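Long-range contacts in chitin oligosaccahride binding protein NagB1 (Paenibacillus sp. FPU-7, PDB 7EHP), which probably serves as an extracellular solute-binding protein that captures N,N'-diacetylchitobiose and N,N',N''-triacetylchitotriose for uptake by the bacterium: residues 123-129 / 232-238; 156-160 / 214-218; 163-169 / 365-370. One frame throughout, in Å; residues are numbered along the deposited sequence.

Contact 1: 123-129 / 232-238; sequences FYNKQIF and FREGRAA
N125 and A238 bring the two backbones together where one strand runs into a helix and one helix runs out into a strand. Their CA atoms are 5.5 Å apart, and one backbone bond joins the segments, from N125 N to A238 O at 3.0 Å. The same carbonyl also takes a CA-H...O contact from Y124. On the far segment, helix 225-233 ends in a Schellman motif with G235 at the C-prime position; its positive phi of 78° lets the chain turn out toward A237 and A238.

The side chain of N125 works on two fronts. A chi1 of -178° sets its CG opposite the backbone N, and the amide caps helix 126-132: OD1 accepts from I128 N at 3.0 Å, the donor standing well above the carbonyl plane, and more weakly from Q127 N. Its ND2 meanwhile gives a hydrogen to a water at 3.0 Å, and that water donates to the carbonyls of F232 and A237, tying the helix cap to the Schellman turn across the contact.

Apolar groups close in around this polar centre. F232 reaches across with its ring edge, placing CZ 3.4 Å from Y124 C, while F123 CB rests against CE2 of the same ring. I128 splits its two branches: CG2 meets A238 CB at 3.9 Å, and CD1 approaches the carbonyl oxygens of G235 and A237. F129 brings CE1 against A238 CB, and Y124 CD2 lies over the centre of the F129 ring. Beyond the two segments, Y124 meets the ring of F265.

The arrangement is a strand-to-helix junction with an asparagine N-cap, set where antiparallel strands 109-125 and 237-243 meet in the mixed sheet of this solute-binding protein fold.

Contact 2: 156-160 / 214-218; sequences VPFAF and GYLQE
F158 and L216 form a single beta bridge held by two backbone bonds, both nearly in line with the accepting C=O. F158 N gives its hydrogen to Y215 O at 2.8 Å, and F158 O accepts from Q217 N at 3.1 Å, so both polar backbone atoms of F158 are used by the 214-218 loop. Backbone bonds also tie V156 to R236 and A238, and A159 to M239.

Q217 supplies the third bond. Trans about CA-CB (chi1 173°) and extended beyond, its side chain reaches across to the other segment and brings OE1 to F160 N at 3.2 Å. The donor sits in the carbonyl plane on a lone pair of the amide, with an N-H...O angle of 158°. The glutamine thus continues the line of backbone bonds one step further through a side-chain carbonyl. Its CB packs on V156 CG1 at 3.7 Å, the two side chains crossing at about a right angle.

Apolar contacts flank this polar seam. L216 CD2 lies over one face of the F160 ring, 3.8 Å from the centroid, as a CH-pi contact, and also touches F158 CB. P157 CG meets Y215 CD1, while Y215 O comes up to the edge of the F158 ring. At the start of the loop G214 O accepts from K151 NZ, and Y215 packs on helix 140-152.

Three donors and three acceptors are paired across the contact, beside apolar groups. The chemistry implies a largely buried, strand-like pairing that fastens the loop after helix 198-213 to the edge of strand 156-159.

Contact 3: 163-169 / 365-370; sequences SDGWVAN and LEMCMQ. With NAG (2-acetamido-2-deoxy-beta-D-glucopyranose), chain C.
The amide of N169 meets the helix 365-370 with its two ends treated very differently. OD1 is buried against carbon, 3.5 Å from both L365 CG and M369 CG, and has no hydrogen-bonding partner anywhere in the model. ND2, at the other end, packs against E366 CG and gives a hydrogen to a water at 2.7 Å, which in turn donates to E366 OE1. The amide and carboxylate planes linked in this way lie 17° apart.

G165 marks the closest backbone approach, its CA 4.8 Å from E366 CA. With no side chain on G165, E366 CB can sit against its CA, and E366 CG comes to 3.5 Å from G165 C. The extended chain of E366 then passes along the start of helix 165-180, setting OE1 close to W166 CB; R362 forms a salt bridge with that same oxygen. Q370 extends toward the turn before the helix, where its NE2 donates to S162 O.

W166 turns the other way. Its CG sits between the backbone N and the carbonyl carbon (chi1 72°), turning one indole face to the acetamido group of NAG, whose N2 and C8 lie over it; V167 CG2 lies on the opposite face, toward the rim.

Segments 165-169 and 365-370 of the two helices cross at 83°, their axes 8.4 Å apart at closest approach. W166 thus lines the glycan pocket of this solute-binding protein with one face, while its CB meets E366 of helix 359-373.

Contacts 1 and 2 are neighbours with centres about 12 Å apart and share the sheet: V156 of strand 156-159 pairs through its backbone with R236, just before strand 237-243, and with A238 near its start. The centre of contact 3 is about 15 Å from that of contact 2 and about 24 Å from that of contact 1. Contact 3 touches contact 2 through F160 and A168, just as strand 156-159 leads into helix 165-180. Along the chain, both segments of contact 2 fall between those of contact 1, whereas contact 3 crosses both, bringing in helix 359-373 from near the C-terminus. The series therefore runs from sheet to glycan pocket, which contact 3 reaches through W166.

Contact 1: 123-129 / 232-238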
loop_
_atom_site.group_PDB
_atom_site.type_symbol
_atom_site.label_atom_id
_atom_site.label_comp_id
_atom_site.label_asym_id
_atom_site.label_seq_id
_atom_site.Cartn_x
_atom_site.Cartn_y
_atom_site.Cartn_z
ATOM N N PHE A 123 1.697 4.124 12.944
ATOM C CA PHE A 123 0.630 4.107 13.928
ATOM C C PHE A 123 1.233 4.039 15.323
ATOM O O PHE A 123 2.244 3.364 15.547
ATOM C CB PHE A 123 -0.295 2.909 13.697
ATOM C CG PHE A 123 -1.119 3.005 12.422
ATOM C CD1 PHE A 123 -0.547 2.711 11.193
ATOM C CD2 PHE A 123 -2.457 3.374 12.462
ATOM C CE1 PHE A 123 -1.273 2.794 10.024
ATOM C CE2 PHE A 123 -3.202 3.453 11.284
ATOM C CZ PHE A 123 -2.596 3.151 10.070
ATOM N N TYR A 124 0.610 4.713 16.289
ATOM C CA TYR A 124 1.148 4.592 17.637
ATOM C C TYR A 124 0.027 4.599 18.665
ATOM O O TYR A 124 -1.105 5.012 18.395
ATOM C CB TYR A 124 2.187 5.690 17.924
ATOM C CG TYR A 124 1.617 7.070 18.178
ATOM C CD1 TYR A 124 1.037 7.824 17.135
ATOM C CD2 TYR A 124 1.687 7.639 19.449
ATOM C CE1 TYR A 124 0.527 9.087 17.374
ATOM C CE2 TYR A 124 1.185 8.901 19.697
ATOM C CZ TYR A 124 0.609 9.618 18.665
ATOM O OH TYR A 124 0.126 10.873 18.935
ATOM N N ASN A 125 0.358 4.104 19.852
ATOM C CA ASN A 125 -0.583 4.020 20.958
ATOM C C ASN A 125 -0.325 5.206 21.890
ATOM O O ASN A 125 0.698 5.252 22.584
ATOM C CB ASN A 125 -0.434 2.678 21.672
ATOM C CG ASN A 125 -1.414 2.507 22.814
ATOM O OD1 ASN A 125 -1.802 3.479 23.457
ATOM N ND2 ASN A 125 -1.827 1.257 23.070
ATOM N N LYS A 126 -1.269 6.152 21.908
ATOM C CA LYS A 126 -1.134 7.355 22.727
ATOM C C LYS A 126 -1.051 7.025 24.211
ATOM O O LYS A 126 -0.400 7.753 24.974
ATOM C CB LYS A 126 -2.319 8.293 22.465
ATOM C CG LYS A 126 -2.308 9.042 21.125
ATOM C CD LYS A 126 -3.725 9.534 20.797
ATOM C CE LYS A 126 -3.726 10.828 20.014
ATOM N NZ LYS A 126 -2.806 10.778 18.863
ATOM N N GLN A 127 -1.699 5.940 24.650
ATOM C CA GLN A 127 -1.651 5.592 26.069
ATOM C C GLN A 127 -0.330 4.927 26.455
ATOM O O GLN A 127 0.148 5.124 27.585
ATOM C CB GLN A 127 -2.843 4.700 26.437
ATOM C CG GLN A 127 -2.705 3.949 27.766
ATOM C CD GLN A 127 -2.712 4.858 29.000
ATOM O OE1 GLN A 127 -3.399 5.886 29.039
ATOM N NE2 GLN A 127 -1.936 4.477 30.013
ATOM N N ILE A 128 0.287 4.159 25.549
ATOM C CA ILE A 128 1.616 3.628 25.845
ATOM C C ILE A 128 2.638 4.758 25.878
ATOM O O ILE A 128 3.515 4.792 26.755
ATOM C CB ILE A 128 2.010 2.526 24.847
ATOM C CG1 ILE A 128 1.151 1.277 25.048
ATOM C CG2 ILE A 128 3.457 2.102 25.054
ATOM C CD1 ILE A 128 1.376 0.220 23.971
ATOM N N PHE A 129 2.540 5.712 24.943
ATOM C CA PHE A 129 3.460 6.850 24.967
ATOM C C PHE A 129 3.319 7.648 26.258
ATOM O O PHE A 129 4.326 8.055 26.855
ATOM C CB PHE A 129 3.237 7.758 23.760
ATOM C CG PHE A 129 3.953 7.311 22.517
ATOM C CD1 PHE A 129 4.048 5.960 22.194
ATOM C CD2 PHE A 129 4.505 8.244 21.650
ATOM C CE1 PHE A 129 4.699 5.556 21.041
ATOM C CE2 PHE A 129 5.159 7.849 20.500
ATOM C CZ PHE A 129 5.259 6.503 20.193
ATOM N N PHE A 232 -0.396 -4.684 17.518
ATOM C CA PHE A 232 -0.634 -3.273 17.784
ATOM C C PHE A 232 -2.013 -3.039 18.396
ATOM O O PHE A 232 -2.151 -2.322 19.395
ATOM C CB PHE A 232 -0.473 -2.464 16.501
ATOM C CG PHE A 232 -0.671 -0.999 16.700
ATOM C CD1 PHE A 232 0.234 -0.266 17.474
ATOM C CD2 PHE A 232 -1.771 -0.351 16.148
ATOM C CE1 PHE A 232 0.058 1.089 17.680
ATOM C CE2 PHE A 232 -1.968 1.001 16.349
ATOM C CZ PHE A 232 -1.040 1.733 17.117
ATOM N N ARG A 233 -3.063 -3.602 17.795
ATOM C CA ARG A 233 -4.394 -3.268 18.291
ATOM C C ARG A 233 -4.678 -3.909 19.648
ATOM O O ARG A 233 -5.526 -3.410 20.397
ATOM C CB ARG A 233 -5.463 -3.656 17.260
ATOM C CG ARG A 233 -6.041 -5.048 17.397
ATOM C CD ARG A 233 -6.991 -5.351 16.225
ATOM N NE ARG A 233 -7.402 -6.752 16.223
ATOM C CZ ARG A 233 -7.785 -7.423 15.143
ATOM N NH1 ARG A 233 -7.807 -6.829 13.951
ATOM N NH2 ARG A 233 -8.130 -8.693 15.255
ATOM N N GLU A 234 -3.977 -4.980 19.993
ATOM C CA GLU A 234 -4.119 -5.590 21.304
ATOM C C GLU A 234 -3.181 -4.970 22.345
ATOM O O GLU A 234 -3.072 -5.496 23.454
ATOM C CB GLU A 234 -3.903 -7.108 21.201
ATOM C CG GLU A 234 -5.063 -7.841 20.498
ATOM C CD GLU A 234 -4.719 -9.253 19.974
ATOM O OE1 GLU A 234 -3.655 -9.826 20.328
ATOM O OE2 GLU A 234 -5.533 -9.799 19.194
ATOM N N GLY A 235 -2.520 -3.866 22.018
ATOM C CA GLY A 235 -1.755 -3.119 23.002
ATOM C C GLY A 235 -0.410 -3.693 23.379
ATOM O O GLY A 235 0.156 -3.291 24.404
ATOM N N ARG A 236 0.133 -4.613 22.589
ATOM C CA ARG A 236 1.433 -5.198 22.904
ATOM C C ARG A 236 2.593 -4.446 22.274
ATOM O O ARG A 236 3.746 -4.675 22.658
ATOM C CB ARG A 236 1.478 -6.664 22.468
ATOM C CG ARG A 236 0.428 -7.501 23.158
ATOM C CD ARG A 236 0.607 -8.961 22.881
ATOM N NE ARG A 236 -0.260 -9.406 21.796
ATOM C CZ ARG A 236 0.203 -9.766 20.609
ATOM N NH1 ARG A 236 1.515 -9.718 20.390
ATOM N NH2 ARG A 236 -0.629 -10.165 19.655
ATOM N N ALA A 237 2.327 -3.561 21.327
ATOM C CA ALA A 237 3.378 -2.816 20.653
ATOM C C ALA A 237 3.070 -1.336 20.733
ATOM O O ALA A 237 1.907 -0.933 20.616
ATOM C CB ALA A 237 3.513 -3.242 19.191
ATOM N N ALA A 238 4.120 -0.528 20.914
ATOM C CA ALA A 238 3.938 0.919 20.995
ATOM C C ALA A 238 3.650 1.534 19.631
ATOM O O ALA A 238 2.968 2.564 19.542
ATOM C CB ALA A 238 5.184 1.562 21.620
HETATM O O HOH W 1 -0.674 -0.810 21.184
#

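Contact 2: 156-160 / 214-218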
loop_
_atom_site.group_PDB
_atom_site.type_symbol
_atom_site.label_atom_id
_atom_site.label_comp_id
_atom_site.label_asym_id
_atom_site.label_seq_id
_atom_site.Cartn_x
_atom_site.Cartn_y
_atom_site.Cartn_z
ATOM N N VAL A 156 6.727 -4.235 22.665
ATOM C CA VAL A 156 7.415 -4.303 21.375
ATOM C C VAL A 156 7.455 -2.896 20.793
ATOM O O VAL A 156 6.410 -2.231 20.743
ATOM C CB VAL A 156 6.689 -5.277 20.433
ATOM C CG1 VAL A 156 7.261 -5.206 19.025
ATOM C CG2 VAL A 156 6.775 -6.693 20.963
ATOM N N PRO A 157 8.614 -2.368 20.401
ATOM C CA PRO A 157 8.623 -1.020 19.816
ATOM C C PRO A 157 7.801 -0.939 18.527
ATOM O O PRO A 157 6.873 -0.128 18.436
ATOM C CB PRO A 157 10.110 -0.767 19.566
ATOM C CG PRO A 157 10.766 -1.573 20.680
ATOM C CD PRO A 157 9.982 -2.864 20.624
ATOM N N PHE A 158 8.124 -1.764 17.531
ATOM C CA PHE A 158 7.412 -1.778 16.256
ATOM C C PHE A 158 6.793 -3.157 16.076
ATOM O O PHE A 158 7.518 -4.130 15.830
ATOM C CB PHE A 158 8.343 -1.480 15.068
ATOM C CG PHE A 158 8.700 -0.034 14.894
ATOM C CD1 PHE A 158 7.815 0.846 14.305
ATOM C CD2 PHE A 158 9.962 0.430 15.260
ATOM C CE1 PHE A 158 8.149 2.184 14.142
ATOM C CE2 PHE A 158 10.317 1.764 15.079
ATOM C CZ PHE A 158 9.410 2.642 14.520
ATOM N N ALA A 159 5.464 -3.248 16.189
ATOM C CA ALA A 159 4.766 -4.447 15.735
ATOM C C ALA A 159 5.139 -4.707 14.282
ATOM O O ALA A 159 5.145 -3.781 13.462
ATOM C CB ALA A 159 3.246 -4.269 15.868
ATOM N N PHE A 160 5.448 -5.967 13.960
ATOM C CA PHE A 160 6.119 -6.251 12.690
ATOM C C PHE A 160 5.990 -7.734 12.346
ATOM O O PHE A 160 6.287 -8.601 13.166
ATOM C CB PHE A 160 7.605 -5.809 12.773
ATOM C CG PHE A 160 8.400 -6.056 11.521
ATOM C CD1 PHE A 160 8.065 -5.426 10.330
ATOM C CD2 PHE A 160 9.513 -6.879 11.540
ATOM C CE1 PHE A 160 8.801 -5.639 9.173
ATOM C CE2 PHE A 160 10.258 -7.101 10.384
ATOM C CZ PHE A 160 9.895 -6.475 9.193
ATOM N N GLY A 214 16.287 -5.231 18.240
ATOM C CA GLY A 214 14.994 -5.776 18.594
ATOM C C GLY A 214 13.889 -4.746 18.646
ATOM O O GLY A 214 12.906 -4.944 19.358
ATOM N N TYR A 215 14.042 -3.634 17.931
ATOM C CA TYR A 215 12.991 -2.625 17.872
ATOM C C TYR A 215 11.922 -2.999 16.849
ATOM O O TYR A 215 10.735 -2.734 17.055
ATOM C CB TYR A 215 13.596 -1.264 17.540
ATOM C CG TYR A 215 14.490 -0.713 18.631
ATOM C CD1 TYR A 215 14.547 -1.317 19.874
ATOM C CD2 TYR A 215 15.253 0.431 18.419
ATOM C CE1 TYR A 215 15.343 -0.816 20.878
ATOM C CE2 TYR A 215 16.050 0.944 19.423
ATOM C CZ TYR A 215 16.088 0.312 20.653
ATOM O OH TYR A 215 16.881 0.812 21.658
ATOM N N LEU A 216 12.331 -3.588 15.733
ATOM C CA LEU A 216 11.409 -4.336 14.899
ATOM C C LEU A 216 11.160 -5.677 15.569
ATOM O O LEU A 216 12.109 -6.348 15.983
ATOM C CB LEU A 216 11.998 -4.528 13.506
ATOM C CG LEU A 216 11.850 -3.302 12.611
ATOM C CD1 LEU A 216 12.774 -3.386 11.397
ATOM C CD2 LEU A 216 10.384 -3.166 12.163
ATOM N N GLN A 217 9.891 -6.053 15.694
ATOM C CA GLN A 217 9.492 -7.225 16.466
ATOM C C GLN A 217 10.288 -8.475 16.109
ATOM O O GLN A 217 10.323 -8.901 14.951
ATOM C CB GLN A 217 8.008 -7.478 16.250
ATOM C CG GLN A 217 7.512 -8.756 16.873
ATOM C CD GLN A 217 6.042 -8.682 17.168
ATOM O OE1 GLN A 217 5.296 -7.981 16.481
ATOM N NE2 GLN A 217 5.606 -9.402 18.189
ATOM N N GLU A 218 10.908 -9.078 17.118
ATOM C CA GLU A 218 11.705 -10.276 16.900
ATOM C C GLU A 218 10.819 -11.480 16.601
ATOM O O GLU A 218 9.678 -11.568 17.058
ATOM C CB GLU A 218 12.564 -10.569 18.125
ATOM C CG GLU A 218 13.629 -9.531 18.376
ATOM C CD GLU A 218 14.307 -9.754 19.708
ATOM O OE1 GLU A 218 13.961 -9.044 20.683
ATOM O OE2 GLU A 218 15.153 -10.671 19.773
#

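Contact 3: 163-169 / 365-370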
loop_
_atom_site.group_PDB
_atom_site.type_symbol
_atom_site.label_atom_id
_atom_site.label_comp_id
_atom_site.label_asym_id
_atom_site.label_seq_id
_atom_site.Cartn_x
_atom_site.Cartn_y
_atom_site.Cartn_z
ATOM N N SER A 163 6.507 -12.706 7.324
ATOM C CA SER A 163 6.267 -13.882 6.494
ATOM C C SER A 163 5.788 -13.489 5.092
ATOM O O SER A 163 6.190 -14.100 4.092
ATOM C CB SER A 163 5.253 -14.800 7.180
ATOM O OG SER A 163 5.131 -16.011 6.460
ATOM N N ASP A 164 4.931 -12.475 4.993
ATOM C CA ASP A 164 4.610 -11.887 3.699
ATOM C C ASP A 164 5.678 -10.846 3.364
ATOM O O ASP A 164 5.817 -9.838 4.063
ATOM C CB ASP A 164 3.207 -11.273 3.715
ATOM C CG ASP A 164 2.154 -12.259 4.214
ATOM O OD1 ASP A 164 2.204 -13.436 3.796
ATOM O OD2 ASP A 164 1.279 -11.868 5.015
ATOM N N GLY A 165 6.440 -11.092 2.303
ATOM C CA GLY A 165 7.665 -10.338 2.119
ATOM C C GLY A 165 7.447 -8.854 1.899
ATOM O O GLY A 165 8.264 -8.036 2.324
ATOM N N TRP A 166 6.349 -8.483 1.234
ATOM C CA TRP A 166 6.121 -7.080 0.907
ATOM C C TRP A 166 5.988 -6.229 2.161
ATOM O O TRP A 166 6.266 -5.025 2.123
ATOM C CB TRP A 166 4.866 -6.943 0.018
ATOM C CG TRP A 166 3.588 -7.191 0.756
ATOM C CD1 TRP A 166 2.949 -8.403 0.935
ATOM C CD2 TRP A 166 2.796 -6.216 1.437
ATOM N NE1 TRP A 166 1.812 -8.226 1.692
ATOM C CE2 TRP A 166 1.694 -6.892 2.008
ATOM C CE3 TRP A 166 2.898 -4.832 1.606
ATOM C CZ2 TRP A 166 0.707 -6.224 2.741
ATOM C CZ3 TRP A 166 1.912 -4.167 2.333
ATOM C CH2 TRP A 166 0.838 -4.863 2.894
ATOM N N VAL A 167 5.570 -6.832 3.280
ATOM C CA VAL A 167 5.378 -6.075 4.518
ATOM C C VAL A 167 6.697 -5.477 4.992
ATOM O O VAL A 167 6.744 -4.343 5.485
ATOM C CB VAL A 167 4.753 -6.973 5.602
ATOM C CG1 VAL A 167 4.571 -6.207 6.885
ATOM C CG2 VAL A 167 3.417 -7.550 5.120
ATOM N N ALA A 168 7.785 -6.240 4.867
ATOM C CA ALA A 168 9.085 -5.774 5.344
ATOM C C ALA A 168 9.576 -4.571 4.541
ATOM O O ALA A 168 10.337 -3.743 5.056
ATOM C CB ALA A 168 10.099 -6.919 5.270
ATOM N N ASN A 169 9.121 -4.439 3.298
ATOM C CA ASN A 169 9.583 -3.368 2.432
ATOM C C ASN A 169 8.900 -2.036 2.707
ATOM O O ASN A 169 9.350 -1.014 2.174
ATOM C CB ASN A 169 9.391 -3.778 0.966
ATOM C CG ASN A 169 10.380 -4.828 0.556
ATOM O OD1 ASN A 169 11.374 -5.044 1.257
ATOM N ND2 ASN A 169 10.122 -5.504 -0.548
ATOM N N LEU A 365 13.952 -7.958 -3.705
ATOM C CA LEU A 365 14.053 -7.209 -2.461
ATOM C C LEU A 365 13.323 -7.930 -1.337
ATOM O O LEU A 365 13.841 -8.021 -0.218
ATOM C CB LEU A 365 13.501 -5.793 -2.632
ATOM C CG LEU A 365 13.648 -4.925 -1.392
ATOM C CD1 LEU A 365 15.153 -4.810 -1.030
ATOM C CD2 LEU A 365 13.024 -3.546 -1.597
ATOM N N GLU A 366 12.126 -8.465 -1.622
ATOM C CA GLU A 366 11.388 -9.246 -0.626
ATOM C C GLU A 366 12.225 -10.407 -0.105
ATOM O O GLU A 366 12.415 -10.565 1.107
ATOM C CB GLU A 366 10.088 -9.779 -1.235
ATOM C CG GLU A 366 8.978 -8.774 -1.270
ATOM C CD GLU A 366 7.864 -9.148 -2.232
ATOM O OE1 GLU A 366 6.907 -8.357 -2.349
ATOM O OE2 GLU A 366 7.935 -10.218 -2.865
ATOM N N MET A 367 12.754 -11.221 -1.014
ATOM C CA MET A 367 13.507 -12.391 -0.580
ATOM C C MET A 367 14.786 -11.990 0.142
ATOM O O MET A 367 15.152 -12.608 1.142
ATOM C CB MET A 367 13.814 -13.282 -1.777
ATOM C CG MET A 367 12.588 -13.560 -2.655
ATOM S SD MET A 367 12.895 -14.694 -4.034
ATOM C CE MET A 367 13.623 -13.603 -5.269
ATOM N N CYS A 368 15.469 -10.952 -0.348
ATOM C CA CYS A 368 16.685 -10.478 0.305
ATOM C C CYS A 368 16.406 -9.968 1.711
ATOM O O CYS A 368 17.189 -10.220 2.628
ATOM C CB CYS A 368 17.344 -9.388 -0.531
ATOM S SG CYS A 368 18.286 -10.063 -1.900
ATOM N N MET A 369 15.294 -9.256 1.909
ATOM C CA MET A 369 15.000 -8.740 3.244
ATOM C C MET A 369 14.627 -9.839 4.225
ATOM O O MET A 369 14.958 -9.734 5.415
ATOM C CB MET A 369 13.904 -7.686 3.180
ATOM C CG MET A 369 14.328 -6.415 2.455
ATOM S SD MET A 369 15.873 -5.680 3.079
ATOM C CE MET A 369 15.329 -5.031 4.654
ATOM N N GLN A 370 13.972 -10.900 3.767
ATOM C CA GLN A 370 13.719 -12.010 4.683
ATOM C C GLN A 370 15.019 -12.687 5.100
ATOM O O GLN A 370 15.168 -13.091 6.260
ATOM C CB GLN A 370 12.752 -12.999 4.049
ATOM C CG GLN A 370 11.340 -12.444 4.072
ATOM C CD GLN A 370 10.412 -13.223 3.198
ATOM O OE1 GLN A 370 10.850 -13.871 2.256
ATOM N NE2 GLN A 370 9.123 -13.178 3.502
HETATM C C1 NAG C . -0.305 -2.569 -0.724
HETATM C C2 NAG C . 0.658 -3.391 -1.574
HETATM C C3 NAG C . 2.043 -2.760 -1.556
HETATM C C4 NAG C . 1.955 -1.311 -2.007
HETATM C C5 NAG C . 0.939 -0.553 -1.155
HETATM C C6 NAG C . 0.724 0.875 -1.607
HETATM C C7 NAG C . 0.442 -5.805 -1.979
HETATM C C8 NAG C . 0.557 -7.167 -1.392
HETATM N N2 NAG C . 0.710 -4.784 -1.152
HETATM O O3 NAG C . 2.896 -3.484 -2.429
HETATM O O4 NAG C . 3.219 -0.673 -1.883
HETATM O O5 NAG C . -0.336 -1.206 -1.200
HETATM O O6 NAG C . 0.403 0.955 -2.990
HETATM O O7 NAG C . 0.128 -5.629 -3.161
HETATM O O HOH W 2 7.746 -5.625 -1.820
#